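Lipolytic protein G-D-S-L family (Chitinophaga pinensis, PDB 4Q7Q) probably hydrolyses ester bonds of a still unidentified substrate, as a member of the GDSL-like lipase and acylhydrolase family. Local coordinates at residues A[131-136]-A[206-211]; A[182-187]-A[230-235]; A[99-104]-A[108-113]. One frame throughout, in Å; residues are numbered along the deposited sequence.

Contact 1. Residues A[131-136]-A[206-211]; sequences QRNDFV and YKYPAF
The backbones around Asn-133 and Tyr-208 stay well apart, CA to CA 8.9 Å, and those of Asp-134 and Phe-211 are similarly spaced, which makes this a meeting of side chains alone. Asn-133 carries most of it, because its two amide arms suit two different sides of aromatic rings. ND2 lies over one face of Tyr-208, nearer the rim than the centre and 3.3 Å from CD1, with the amide and ring planes 78° apart. Pro-209, joined by a cis peptide, lays its CB over the opposite face, so the tyrosine is clasped on both sides. The other arm, OD1, comes to the edge of Phe-211, 3.4 Å from CZ, where a partly negative oxygen suits the positive rim. OD1 also accepts a somewhat bent bond from N of Asp-134 (2.8 Å), in its carbonyl plane, while ND2 gives a hydrogen bond to the carbonyl of Leu-186. Within the GDSL-family fold the contact ties the loop after strand 123-127 of the central parallel sheet to the chain leaving the hairpin 193-196/203-206. With an alanine in place of Asn-133, the Leu-186 carbonyl and the Asp-134 N-H would probably lose their mates and one face of Tyr-208 its cover. The first torsion of Phe-211 (chi1 74°) turns its ring toward 131-136, where CE1 lies 3.6 Å from OD2 of Asp-134. A buried carboxylate is tolerable here because Lys-193 forms a salt bridge with OD2, and Tyr-149 and the Gly-147 amide bond to OD1.

Contact 2. Residues A[182-187]-A[230-235]; sequences PLLTLR and VNLTYD
Leu-232 reaches the turn at Leu-183 and Leu-184, its CA 7.3 Å from CA of Leu-184. Its CB points at the turn but stays 5.0 Å from the closest methyl there, CD2 of Leu-184. With CG beside the backbone N (chi1 -69°) and the chain then extended, the branch comes forward to 4.5 Å from that same CD2. At the tip, CD1 does the work, resting 3.3 Å from the carbonyl O of Leu-183. It lies 3.7 Å from CA of Leu-184. It also touches CD2 of Leu-184 at 3.8 Å. CD2 of Leu-232 comes to the same methyl more loosely, at 4.1 Å. The two leucines cross at about a right angle, and a branched apolar end fits both the backbone of the turn and its side chain. Beside this apolar patch a water bridges the segments, giving a hydrogen bond to O of Arg-187 and taking one from ND2 of Asn-231. OD2 of Asp-235 is hydrogen-bonded to ND1 of His-238, consistent with a Ser-His-Asp triad. Leu-184 and Leu-232 both also pack on Ile-246, so the loop after strand 175-176 and the loop before helix 241-257 meet against that helix.

Contact 3. Residues A[99-104]-A[108-113]; sequences NGNTTV and FRIIIS
Val-104 and Phe-108 form the tight end of this contact, one turn apart at the start of helix 104-118. The N-H of Phe-108 binds O of Val-104 at 3.0 Å in a fairly straight bond. The side chains lie side by side, with CG1 of the valine 3.8 Å from CE1 of the ring, while the same carbonyl O sits in plane at the ring edge. Such apolar shapes suit the place: both residues are buried and pack on helix 157-171, on Phe-160 and on Val-164 and Ile-167 respectively. Thr-103 caps the helix through its OG1, which accepts from the N-H of Gly-106. Farther out, CD1 of Ile-110 presses on CB of Asn-101 at 3.6 Å, crossing it at about a right angle. The amide of Asn-101, centre of an inverse gamma turn, is engaged by Ser-107 and Gly-57.

The other end is looser and wet. Arg-109 starts out extended, CG anti to its backbone N (chi1 169°), then bends at chi3 to bring NH1 toward the loop. A water stands between: it accepts from NH1 at 2.7 Å and from N of Asn-99 at 2.9 Å, and lies 3.0 Å from O of Gly-100. NE goes instead to the carbonyl of Asp-94. Gly-100 suits its backbone angles (phi 88°, psi 169°), at which a CB would jam against the preceding carbonyl O. A long, weak ion pair joins NH1 to Asp-98. The arginine's charge thus seems mostly met by polar backbone and solvent rather than by a close carboxylate, whereas the helix start relies on apolar packing.

How the contacts relate
Contacts 1 and 2 are neighbours, their centres 10 Å apart, whereas contact 3 lies across the chain's centre, centre to centre 32 Å from contact 1 and 30 Å from contact 2. Contact 1 is the most buried and sets amide and carboxylate groups against aromatic rings; contact 2 is partly buried and almost wholly aliphatic; contact 3 runs from buried helix start to hydrated loop. The first two share the connection between strand 203-206 and helix 241-257, which supplies both 206-211 and 230-235. Segments 131-136 and 230-235 also touch, probably through a backbone bond from Val-136 N to Asp-235 O (3.2 Å), so both border the probable catalytic region. Contact 3 is local, joining the start of helix 104-118 to the loop just before it.

Contact 1. Residues A[131-136]-A[206-211]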
loop_
_atom_site.group_PDB
_atom_site.type_symbol
_atom_site.label_atom_id
_atom_site.label_comp_id
_atom_site.label_asym_id
_atom_site.label_seq_id
_atom_site.Cartn_x
_atom_site.Cartn_y
_atom_site.Cartn_z
ATOM N N GLN A 131 -4.724 5.975 -1.555
ATOM C CA GLN A 131 -4.976 6.444 -2.909
ATOM C C GLN A 131 -3.654 6.526 -3.665
ATOM O O GLN A 131 -2.567 6.586 -3.070
ATOM C CB GLN A 131 -5.716 7.778 -2.899
ATOM C CG GLN A 131 -7.109 7.632 -2.314
ATOM C CD GLN A 131 -7.936 8.891 -2.400
ATOM O OE1 GLN A 131 -8.094 9.480 -3.474
ATOM N NE2 GLN A 131 -8.492 9.301 -1.270
ATOM N N ARG A 132 -3.742 6.482 -4.982
ATOM C CA ARG A 132 -2.548 6.501 -5.809
ATOM C C ARG A 132 -2.805 7.320 -7.052
ATOM O O ARG A 132 -3.887 7.249 -7.645
ATOM C CB ARG A 132 -2.148 5.072 -6.196
ATOM C CG ARG A 132 -3.283 4.215 -6.720
ATOM C CD ARG A 132 -2.870 2.766 -6.908
ATOM N NE ARG A 132 -1.993 2.579 -8.061
ATOM C CZ ARG A 132 -1.449 1.416 -8.400
ATOM N NH1 ARG A 132 -1.677 0.331 -7.658
ATOM N NH2 ARG A 132 -0.677 1.335 -9.476
ATOM N N ASN A 133 -1.830 8.131 -7.439
ATOM C CA ASN A 133 -1.957 8.819 -8.711
ATOM C C ASN A 133 -1.254 8.017 -9.797
ATOM O O ASN A 133 -0.910 6.856 -9.569
ATOM C CB ASN A 133 -1.479 10.268 -8.634
ATOM C CG ASN A 133 -2.366 11.192 -9.431
ATOM O OD1 ASN A 133 -2.733 10.875 -10.558
ATOM N ND2 ASN A 133 -2.745 12.323 -8.842
ATOM N N ASP A 134 -1.069 8.609 -10.975
ATOM C CA ASP A 134 -0.381 7.913 -12.059
ATOM C C ASP A 134 0.977 7.439 -11.561
ATOM O O ASP A 134 1.768 8.225 -11.042
ATOM C CB ASP A 134 -0.165 8.849 -13.251
ATOM C CG ASP A 134 -1.436 9.137 -14.024
ATOM O OD1 ASP A 134 -2.532 8.694 -13.624
ATOM O OD2 ASP A 134 -1.323 9.824 -15.054
ATOM N N PHE A 135 1.236 6.149 -11.725
ATOM C CA PHE A 135 2.483 5.543 -11.292
ATOM C C PHE A 135 3.416 5.352 -12.473
ATOM O O PHE A 135 2.988 4.884 -13.525
ATOM C CB PHE A 135 2.178 4.186 -10.659
ATOM C CG PHE A 135 3.369 3.269 -10.560
ATOM C CD1 PHE A 135 4.421 3.576 -9.720
ATOM C CD2 PHE A 135 3.425 2.092 -11.295
ATOM C CE1 PHE A 135 5.516 2.729 -9.615
ATOM C CE2 PHE A 135 4.509 1.238 -11.189
ATOM C CZ PHE A 135 5.562 1.559 -10.350
ATOM N N VAL A 136 4.683 5.726 -12.306
ATOM C CA VAL A 136 5.719 5.394 -13.277
ATOM C C VAL A 136 6.914 4.819 -12.526
ATOM O O VAL A 136 7.470 5.471 -11.649
ATOM C CB VAL A 136 6.155 6.615 -14.108
ATOM C CG1 VAL A 136 7.136 6.185 -15.181
ATOM C CG2 VAL A 136 4.952 7.285 -14.743
ATOM N N TYR A 206 3.207 19.733 -15.589
ATOM C CA TYR A 206 1.754 19.660 -15.475
ATOM C C TYR A 206 1.343 19.084 -14.126
ATOM O O TYR A 206 1.571 17.904 -13.859
ATOM C CB TYR A 206 1.161 18.762 -16.558
ATOM C CG TYR A 206 1.283 19.282 -17.974
ATOM C CD1 TYR A 206 0.401 20.243 -18.468
ATOM C CD2 TYR A 206 2.268 18.797 -18.824
ATOM C CE1 TYR A 206 0.505 20.709 -19.774
ATOM C CE2 TYR A 206 2.376 19.249 -20.126
ATOM C CZ TYR A 206 1.496 20.210 -20.593
ATOM O OH TYR A 206 1.603 20.658 -21.890
ATOM N N LYS A 207 0.725 19.898 -13.282
ATOM C CA LYS A 207 0.218 19.375 -12.025
ATOM C C LYS A 207 -1.049 18.555 -12.261
ATOM O O LYS A 207 -1.542 18.464 -13.384
ATOM C CB LYS A 207 -0.044 20.501 -11.026
ATOM C CG LYS A 207 -1.235 21.362 -11.339
ATOM C CD LYS A 207 -1.396 22.421 -10.250
ATOM C CE LYS A 207 -2.798 22.957 -10.189
ATOM N NZ LYS A 207 -2.897 23.912 -9.066
ATOM N N TYR A 208 -1.558 17.939 -11.200
ATOM C CA TYR A 208 -2.845 17.252 -11.252
ATOM C C TYR A 208 -3.947 18.288 -11.060
ATOM O O TYR A 208 -3.809 19.178 -10.239
ATOM C CB TYR A 208 -2.898 16.227 -10.126
ATOM C CG TYR A 208 -4.158 15.404 -10.087
ATOM C CD1 TYR A 208 -4.303 14.293 -10.906
ATOM C CD2 TYR A 208 -5.197 15.724 -9.224
ATOM C CE1 TYR A 208 -5.445 13.531 -10.886
ATOM C CE2 TYR A 208 -6.354 14.959 -9.190
ATOM C CZ TYR A 208 -6.467 13.863 -10.024
ATOM O OH TYR A 208 -7.607 13.096 -10.002
ATOM N N PRO A 209 -5.066 18.167 -11.798
ATOM C CA PRO A 209 -5.421 17.096 -12.733
ATOM C C PRO A 209 -4.996 17.341 -14.188
ATOM O O PRO A 209 -5.316 16.520 -15.046
ATOM C CB PRO A 209 -6.947 17.077 -12.637
ATOM C CG PRO A 209 -7.292 18.509 -12.453
ATOM C CD PRO A 209 -6.217 19.055 -11.543
ATOM N N ALA A 210 -4.299 18.416 -14.493
ATOM C CA ALA A 210 -3.890 18.648 -15.870
ATOM C C ALA A 210 -3.178 17.477 -16.512
ATOM O O ALA A 210 -3.412 17.173 -17.624
ATOM C CB ALA A 210 -2.997 19.897 -15.943
ATOM N N PHE A 211 -2.297 16.845 -15.782
ATOM C CA PHE A 211 -1.487 15.783 -16.334
ATOM C C PHE A 211 -2.262 14.561 -16.804
ATOM O O PHE A 211 -1.777 13.841 -17.577
ATOM C CB PHE A 211 -0.244 15.442 -15.501
ATOM C CG PHE A 211 -0.488 14.679 -14.205
ATOM C CD1 PHE A 211 -1.045 13.427 -14.190
ATOM C CD2 PHE A 211 -0.045 15.190 -13.029
ATOM C CE1 PHE A 211 -1.209 12.758 -13.010
ATOM C CE2 PHE A 211 -0.196 14.517 -11.854
ATOM C CZ PHE A 211 -0.772 13.291 -11.852
#

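Contact 2. Residues A[182-187]-A[230-235]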
loop_
_atom_site.group_PDB
_atom_site.type_symbol
_atom_site.label_atom_id
_atom_site.label_comp_id
_atom_site.label_asym_id
_atom_site.label_seq_id
_atom_site.Cartn_x
_atom_site.Cartn_y
_atom_site.Cartn_z
ATOM N N PRO A 182 -7.681 12.174 5.698
ATOM C CA PRO A 182 -7.855 13.526 5.150
ATOM C C PRO A 182 -6.580 14.148 4.562
ATOM O O PRO A 182 -6.677 15.088 3.766
ATOM C CB PRO A 182 -8.363 14.338 6.352
ATOM C CG PRO A 182 -7.977 13.535 7.554
ATOM C CD PRO A 182 -8.019 12.102 7.128
ATOM N N LEU A 183 -5.410 13.630 4.928
ATOM C CA LEU A 183 -4.156 14.161 4.398
ATOM C C LEU A 183 -3.664 13.431 3.146
ATOM O O LEU A 183 -2.789 13.932 2.437
ATOM C CB LEU A 183 -3.061 14.130 5.469
ATOM C CG LEU A 183 -3.306 14.960 6.725
ATOM C CD1 LEU A 183 -2.126 14.846 7.679
ATOM C CD2 LEU A 183 -3.559 16.414 6.362
ATOM N N LEU A 184 -4.222 12.257 2.878
ATOM C CA LEU A 184 -3.708 11.403 1.808
ATOM C C LEU A 184 -4.541 11.498 0.528
ATOM O O LEU A 184 -5.156 10.532 0.090
ATOM C CB LEU A 184 -3.575 9.958 2.308
ATOM C CG LEU A 184 -2.647 9.792 3.519
ATOM C CD1 LEU A 184 -2.542 8.331 3.945
ATOM C CD2 LEU A 184 -1.266 10.371 3.216
ATOM N N THR A 185 -4.543 12.680 -0.078
ATOM C CA THR A 185 -5.392 12.949 -1.233
ATOM C C THR A 185 -4.643 12.871 -2.563
ATOM O O THR A 185 -3.429 13.058 -2.610
ATOM C CB THR A 185 -6.034 14.328 -1.106
ATOM O OG1 THR A 185 -5.004 15.305 -0.917
ATOM C CG2 THR A 185 -6.962 14.352 0.093
ATOM N N LEU A 186 -5.375 12.587 -3.640
ATOM C CA LEU A 186 -4.778 12.495 -4.973
ATOM C C LEU A 186 -3.963 13.718 -5.378
ATOM O O LEU A 186 -2.896 13.588 -5.985
ATOM C CB LEU A 186 -5.848 12.244 -6.031
ATOM C CG LEU A 186 -6.289 10.797 -6.184
ATOM C CD1 LEU A 186 -7.398 10.708 -7.223
ATOM C CD2 LEU A 186 -5.102 9.934 -6.565
ATOM N N ARG A 187 -4.473 14.902 -5.051
ATOM C CA ARG A 187 -3.813 16.138 -5.440
ATOM C C ARG A 187 -2.444 16.279 -4.779
ATOM O O ARG A 187 -1.603 17.050 -5.243
ATOM C CB ARG A 187 -4.695 17.349 -5.110
ATOM C CG ARG A 187 -4.802 17.666 -3.619
ATOM C CD ARG A 187 -5.818 18.776 -3.345
ATOM N NE ARG A 187 -7.188 18.267 -3.383
ATOM C CZ ARG A 187 -7.864 17.851 -2.316
ATOM N NH1 ARG A 187 -7.306 17.896 -1.112
ATOM N NH2 ARG A 187 -9.103 17.396 -2.450
ATOM N N VAL A 230 8.250 15.166 -5.937
ATOM C CA VAL A 230 7.903 14.363 -4.766
ATOM C C VAL A 230 6.937 15.108 -3.845
ATOM O O VAL A 230 7.139 16.269 -3.528
ATOM C CB VAL A 230 9.162 13.948 -3.976
ATOM C CG1 VAL A 230 8.786 13.206 -2.703
ATOM C CG2 VAL A 230 10.067 13.084 -4.844
ATOM N N ASN A 231 5.864 14.446 -3.435
ATOM C CA ASN A 231 5.013 15.000 -2.388
ATOM C C ASN A 231 4.686 13.901 -1.371
ATOM O O ASN A 231 5.518 13.595 -0.521
ATOM C CB ASN A 231 3.764 15.663 -2.968
ATOM C CG ASN A 231 3.057 16.554 -1.961
ATOM O OD1 ASN A 231 3.253 16.424 -0.756
ATOM N ND2 ASN A 231 2.232 17.470 -2.456
ATOM N N LEU A 232 3.500 13.305 -1.448
ATOM C CA LEU A 232 3.196 12.160 -0.590
ATOM C C LEU A 232 3.814 10.871 -1.115
ATOM O O LEU A 232 3.980 9.911 -0.359
ATOM C CB LEU A 232 1.690 11.965 -0.438
ATOM C CG LEU A 232 0.931 13.018 0.358
ATOM C CD1 LEU A 232 -0.545 12.671 0.331
ATOM C CD2 LEU A 232 1.462 13.068 1.785
ATOM N N THR A 233 4.097 10.848 -2.418
ATOM C CA THR A 233 4.774 9.736 -3.080
ATOM C C THR A 233 5.947 10.270 -3.890
ATOM O O THR A 233 6.036 11.477 -4.146
ATOM C CB THR A 233 3.852 8.979 -4.067
ATOM O OG1 THR A 233 3.560 9.807 -5.208
ATOM C CG2 THR A 233 2.567 8.523 -3.379
ATOM N N TYR A 234 6.842 9.377 -4.305
ATOM C CA TYR A 234 7.964 9.780 -5.149
ATOM C C TYR A 234 7.754 9.350 -6.605
ATOM O O TYR A 234 8.521 9.737 -7.485
ATOM C CB TYR A 234 9.310 9.267 -4.595
ATOM C CG TYR A 234 9.428 7.754 -4.556
ATOM C CD1 TYR A 234 9.803 7.032 -5.693
ATOM C CD2 TYR A 234 9.151 7.045 -3.395
ATOM C CE1 TYR A 234 9.891 5.644 -5.672
ATOM C CE2 TYR A 234 9.246 5.661 -3.366
ATOM C CZ TYR A 234 9.615 4.968 -4.509
ATOM O OH TYR A 234 9.699 3.589 -4.482
ATOM N N ASP A 235 6.704 8.569 -6.857
ATOM C CA ASP A 235 6.460 8.025 -8.193
ATOM C C ASP A 235 4.971 7.869 -8.510
ATOM O O ASP A 235 4.607 7.165 -9.450
ATOM C CB ASP A 235 7.160 6.669 -8.360
ATOM C CG ASP A 235 6.633 5.614 -7.399
ATOM O OD1 ASP A 235 5.646 5.894 -6.676
ATOM O OD2 ASP A 235 7.198 4.498 -7.375
HETATM O O HOH W 1 0.880 17.849 -4.919
#

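Contact 3. Residues A[99-104]-A[108-113]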
loop_
_atom_site.group_PDB
_atom_site.type_symbol
_atom_site.label_atom_id
_atom_site.label_comp_id
_atom_site.label_asym_id
_atom_site.label_seq_id
_atom_site.Cartn_x
_atom_site.Cartn_y
_atom_site.Cartn_z
ATOM N N ASN A 99 -14.586 -20.166 -0.514
ATOM C CA ASN A 99 -14.906 -20.229 -1.929
ATOM C C ASN A 99 -13.635 -20.188 -2.763
ATOM O O ASN A 99 -13.672 -19.902 -3.959
ATOM C CB ASN A 99 -15.840 -19.081 -2.313
ATOM C CG ASN A 99 -17.148 -19.126 -1.550
ATOM O OD1 ASN A 99 -17.632 -20.203 -1.196
ATOM N ND2 ASN A 99 -17.721 -17.956 -1.278
ATOM N N GLY A 100 -12.508 -20.485 -2.123
ATOM C CA GLY A 100 -11.226 -20.448 -2.798
ATOM C C GLY A 100 -10.567 -19.082 -2.764
ATOM O O GLY A 100 -11.180 -18.085 -2.384
ATOM N N ASN A 101 -9.302 -19.049 -3.170
ATOM C CA ASN A 101 -8.521 -17.817 -3.230
ATOM C C ASN A 101 -8.814 -17.035 -4.512
ATOM O O ASN A 101 -7.919 -16.760 -5.306
ATOM C CB ASN A 101 -7.038 -18.177 -3.146
ATOM C CG ASN A 101 -6.147 -16.962 -3.052
ATOM O OD1 ASN A 101 -6.561 -15.908 -2.551
ATOM N ND2 ASN A 101 -4.918 -17.095 -3.540
ATOM N N THR A 102 -10.079 -16.670 -4.697
ATOM C CA THR A 102 -10.555 -16.158 -5.979
ATOM C C THR A 102 -11.020 -14.709 -5.933
ATOM O O THR A 102 -11.379 -14.131 -6.970
ATOM C CB THR A 102 -11.741 -16.990 -6.451
ATOM O OG1 THR A 102 -12.779 -16.918 -5.464
ATOM C CG2 THR A 102 -11.325 -18.440 -6.631
ATOM N N THR A 103 -11.051 -14.143 -4.729
ATOM C CA THR A 103 -11.453 -12.757 -4.521
ATOM C C THR A 103 -10.584 -12.188 -3.420
ATOM O O THR A 103 -9.925 -12.939 -2.690
ATOM C CB THR A 103 -12.916 -12.635 -4.047
ATOM O OG1 THR A 103 -13.072 -13.310 -2.787
ATOM C CG2 THR A 103 -13.879 -13.228 -5.067
ATOM N N VAL A 104 -10.613 -10.868 -3.281
ATOM C CA VAL A 104 -9.888 -10.184 -2.216
ATOM C C VAL A 104 -10.398 -10.611 -0.838
ATOM O O VAL A 104 -9.609 -10.949 0.047
ATOM C CB VAL A 104 -9.954 -8.655 -2.382
ATOM C CG1 VAL A 104 -9.237 -7.973 -1.239
ATOM C CG2 VAL A 104 -9.336 -8.259 -3.715
ATOM N N PHE A 108 -8.188 -12.511 2.117
ATOM C CA PHE A 108 -8.077 -12.054 3.496
ATOM C C PHE A 108 -8.507 -13.136 4.473
ATOM O O PHE A 108 -7.942 -13.240 5.564
ATOM C CB PHE A 108 -8.821 -10.740 3.723
ATOM C CG PHE A 108 -8.000 -9.526 3.390
ATOM C CD1 PHE A 108 -7.722 -9.207 2.073
ATOM C CD2 PHE A 108 -7.502 -8.710 4.395
ATOM C CE1 PHE A 108 -6.956 -8.085 1.757
ATOM C CE2 PHE A 108 -6.738 -7.591 4.092
ATOM C CZ PHE A 108 -6.465 -7.273 2.768
ATOM N N ARG A 109 -9.474 -13.958 4.074
ATOM C CA ARG A 109 -9.870 -15.105 4.882
ATOM C C ARG A 109 -8.679 -16.041 5.099
ATOM O O ARG A 109 -8.397 -16.457 6.227
ATOM C CB ARG A 109 -11.047 -15.858 4.240
ATOM C CG ARG A 109 -11.336 -17.210 4.898
ATOM C CD ARG A 109 -12.423 -17.993 4.151
ATOM N NE ARG A 109 -12.208 -17.964 2.706
ATOM C CZ ARG A 109 -11.334 -18.730 2.060
ATOM N NH1 ARG A 109 -11.199 -18.613 0.745
ATOM N NH2 ARG A 109 -10.587 -19.604 2.726
ATOM N N ILE A 110 -7.971 -16.345 4.019
ATOM C CA ILE A 110 -6.792 -17.204 4.076
ATOM C C ILE A 110 -5.692 -16.598 4.951
ATOM O O ILE A 110 -5.104 -17.282 5.793
ATOM C CB ILE A 110 -6.256 -17.467 2.649
ATOM C CG1 ILE A 110 -7.275 -18.295 1.865
ATOM C CG2 ILE A 110 -4.890 -18.144 2.684
ATOM C CD1 ILE A 110 -6.894 -18.482 0.426
ATOM N N ILE A 111 -5.429 -15.308 4.765
ATOM C CA ILE A 111 -4.366 -14.634 5.500
ATOM C C ILE A 111 -4.670 -14.539 6.991
ATOM O O ILE A 111 -3.832 -14.882 7.825
ATOM C CB ILE A 111 -4.099 -13.227 4.936
ATOM C CG1 ILE A 111 -3.547 -13.332 3.514
ATOM C CG2 ILE A 111 -3.127 -12.462 5.829
ATOM C CD1 ILE A 111 -3.645 -12.035 2.717
ATOM N N ILE A 112 -5.874 -14.096 7.332
ATOM C CA ILE A 112 -6.239 -13.972 8.741
ATOM C C ILE A 112 -6.296 -15.344 9.415
ATOM O O ILE A 112 -5.891 -15.494 10.569
ATOM C CB ILE A 112 -7.551 -13.183 8.914
ATOM C CG1 ILE A 112 -7.290 -11.711 8.590
ATOM C CG2 ILE A 112 -8.095 -13.330 10.334
ATOM C CD1 ILE A 112 -8.539 -10.894 8.399
ATOM N N SER A 113 -6.755 -16.355 8.686
ATOM C CA SER A 113 -6.766 -17.712 9.232
ATOM C C SER A 113 -5.357 -18.211 9.536
ATOM O O SER A 113 -5.132 -18.839 10.571
ATOM C CB SER A 113 -7.483 -18.680 8.294
ATOM O OG SER A 113 -8.856 -18.352 8.203
HETATM O O HOH W 2 -13.384 -17.545 -0.389
#